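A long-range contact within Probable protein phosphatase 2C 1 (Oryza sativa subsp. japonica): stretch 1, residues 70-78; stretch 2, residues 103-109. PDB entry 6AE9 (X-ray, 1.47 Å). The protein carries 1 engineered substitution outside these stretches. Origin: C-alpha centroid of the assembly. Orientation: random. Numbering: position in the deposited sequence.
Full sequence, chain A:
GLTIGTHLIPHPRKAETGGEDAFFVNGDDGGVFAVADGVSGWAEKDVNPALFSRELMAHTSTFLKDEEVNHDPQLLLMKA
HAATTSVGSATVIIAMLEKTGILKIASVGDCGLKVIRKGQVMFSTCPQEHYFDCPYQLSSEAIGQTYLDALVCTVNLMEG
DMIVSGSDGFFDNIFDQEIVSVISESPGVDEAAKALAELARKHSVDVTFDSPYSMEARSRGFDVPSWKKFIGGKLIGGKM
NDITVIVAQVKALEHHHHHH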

# COMPACT_ATOMS: atom_id res chain seq x y z
N ASN A 70 -18.63 9.15 14.78
CA ASN A 70 -17.71 10.18 14.28
C ASN A 70 -16.24 9.92 14.62
O ASN A 70 -15.41 10.77 14.31
N HIS A 71 -15.91 8.79 15.23
CA HIS A 71 -14.51 8.38 15.36
C HIS A 71 -14.20 7.13 14.54
O HIS A 71 -13.14 6.53 14.73
N ASP A 72 -15.09 6.75 13.63
CA ASP A 72 -14.94 5.52 12.85
C ASP A 72 -15.28 5.83 11.40
O ASP A 72 -16.46 5.82 11.02
N PRO A 73 -14.28 6.10 10.56
CA PRO A 73 -14.55 6.35 9.13
C PRO A 73 -15.48 5.35 8.45
O PRO A 73 -16.31 5.75 7.63
N GLN A 74 -15.37 4.05 8.77
CA GLN A 74 -16.24 3.07 8.13
C GLN A 74 -17.70 3.27 8.50
O GLN A 74 -18.59 3.13 7.65
N LEU A 75 -17.97 3.59 9.77
CA LEU A 75 -19.35 3.85 10.21
C LEU A 75 -19.86 5.19 9.67
O LEU A 75 -21.06 5.34 9.43
N LEU A 76 -18.97 6.17 9.50
CA LEU A 76 -19.35 7.40 8.82
C LEU A 76 -19.82 7.12 7.40
O LEU A 76 -20.84 7.66 6.95
N LEU A 77 -19.09 6.27 6.68
CA LEU A 77 -19.52 5.88 5.34
C LEU A 77 -20.88 5.20 5.39
O LEU A 77 -21.75 5.48 4.56
N MET A 78 -21.07 4.29 6.35
CA MET A 78 -22.34 3.59 6.49
C MET A 78 -23.50 4.58 6.59
O MET A 78 -24.49 4.48 5.86
N LEU A 103 -3.81 7.87 12.05
CA LEU A 103 -4.68 8.21 10.93
C LEU A 103 -5.57 7.01 10.63
O LEU A 103 -5.07 5.93 10.30
N LYS A 104 -6.88 7.21 10.76
CA LYS A 104 -7.87 6.18 10.46
C LYS A 104 -8.44 6.41 9.07
O LYS A 104 -8.83 7.54 8.74
N ILE A 105 -8.51 5.35 8.27
CA ILE A 105 -8.93 5.44 6.87
C ILE A 105 -10.02 4.42 6.59
O ILE A 105 -9.97 3.28 7.07
N ALA A 106 -11.02 4.82 5.81
CA ALA A 106 -11.94 3.88 5.18
C ALA A 106 -12.11 4.27 3.73
O ALA A 106 -12.32 5.45 3.42
N SER A 107 -11.99 3.29 2.83
CA SER A 107 -11.99 3.57 1.40
C SER A 107 -12.86 2.56 0.66
O SER A 107 -12.80 1.36 0.94
N VAL A 108 -13.65 3.06 -0.29
CA VAL A 108 -14.38 2.21 -1.23
C VAL A 108 -14.03 2.68 -2.64
O VAL A 108 -14.39 3.79 -3.03
N GLY A 109 -13.33 1.83 -3.39
CA GLY A 109 -13.02 2.17 -4.76
C GLY A 109 -11.59 2.60 -5.01
O GLY A 109 -10.65 2.05 -4.43

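The start of helix 73-78 lies over strand 103-108, the two axes 7.6 Å apart at their closest and running at 39° to each other. Because side chains alternate along a strand, Lys104, Ala106 and Val108 point toward the helix, while Ile105 and Ser107 point away. Just before the helix, His71 (chi1 m), its CA-to-CB bond sideways, offers its carbonyl: Lys104 NZ donates a hydrogen bond to His71 O at 2.9 Å. Lys104 reaches this carbonyl with chi1 m and the rest of its chain extended, all t. Asp72, at the N-cap position, points its CA-to-CB bond away, yet with chi1 m its carboxylate joins the polar end through water 1, whose O lies 2.9 Å from Asp72 OD1 and accepts from Lys104 NZ at 2.9 Å. Pro73, its ring C-gamma exo, points toward the strand and packs on Lys104 and Ala106, with CG 3.8 Å from Lys104 CB and CB 3.6 Å from Ala106 CB. Gln74 (chi1 t, chi2 t) has its CA-to-CB bond sideways; its backbone N lies 3.6 Å from Ala106 CB. Leu75 points away. One turn after Pro73, Leu77 (m, t) points toward the strand again, placing CD1 3.9 Å from Ala106 CB and 4.2 Å from CG2 of Val108 (chi1 t).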

# COMPACT_ATOMS: atom_id res chain seq x y z
CB ASN A 70 -18.15 11.59 14.67
CG ASN A 70 -18.12 11.85 16.17
OD1 ASN A 70 -17.79 10.96 16.97
ND2 ASN A 70 -18.46 13.07 16.56
CB HIS A 71 -14.14 8.21 16.83
CG HIS A 71 -13.99 9.51 17.56
ND1 HIS A 71 -12.81 10.24 17.54
CD2 HIS A 71 -14.87 10.23 18.29
CE1 HIS A 71 -12.98 11.34 18.25
NE2 HIS A 71 -14.21 11.36 18.72
CB ASP A 72 -15.81 4.40 13.39
CG ASP A 72 -15.29 3.84 14.69
OD1 ASP A 72 -14.35 3.01 14.65
OD2 ASP A 72 -15.80 4.24 15.76
CB PRO A 73 -13.15 6.37 8.52
CG PRO A 73 -12.29 6.93 9.64
CD PRO A 73 -12.86 6.31 10.90
CB GLN A 74 -15.79 1.65 8.47
CG GLN A 74 -16.67 0.59 7.84
CD GLN A 74 -16.26 -0.81 8.21
OE1 GLN A 74 -15.76 -1.06 9.31
NE2 GLN A 74 -16.49 -1.75 7.29
CB LEU A 75 -19.44 3.80 11.73
CG LEU A 75 -19.03 2.47 12.35
CD1 LEU A 75 -19.15 2.51 13.87
CD2 LEU A 75 -19.85 1.34 11.78
CB LEU A 76 -18.16 8.36 8.79
CG LEU A 76 -17.94 9.16 10.06
CD1 LEU A 76 -16.57 9.81 10.03
CD2 LEU A 76 -19.03 10.21 10.20
CB LEU A 77 -18.50 4.92 4.73
CG LEU A 77 -17.22 5.51 4.15
CD1 LEU A 77 -16.39 4.39 3.57
CD2 LEU A 77 -17.55 6.53 3.09
CB MET A 78 -22.29 2.69 7.72
CG MET A 78 -23.60 1.95 8.03
SD MET A 78 -23.47 1.14 9.63
CE MET A 78 -23.67 2.54 10.73
CB LEU A 103 -3.84 8.54 9.70
CG LEU A 103 -4.64 9.08 8.51
CD1 LEU A 103 -5.12 10.49 8.78
CD2 LEU A 103 -3.79 9.04 7.26
CB LYS A 104 -9.01 6.23 11.47
CG LYS A 104 -8.60 6.01 12.92
CD LYS A 104 -9.82 6.23 13.81
CE LYS A 104 -9.47 6.10 15.27
NZ LYS A 104 -10.65 6.43 16.12
CB ILE A 105 -7.73 5.18 5.94
CG1 ILE A 105 -6.57 6.14 6.24
CG2 ILE A 105 -8.16 5.27 4.47
CD1 ILE A 105 -5.23 5.70 5.64
CB ALA A 106 -13.30 3.86 5.89
CB SER A 107 -10.55 3.50 0.86
OG SER A 107 -10.48 3.80 -0.52
CB VAL A 108 -15.90 2.25 -1.02
CG1 VAL A 108 -16.59 1.41 -2.10
CG2 VAL A 108 -16.26 1.71 0.34
O HOH W 1 -11.69 3.91 15.28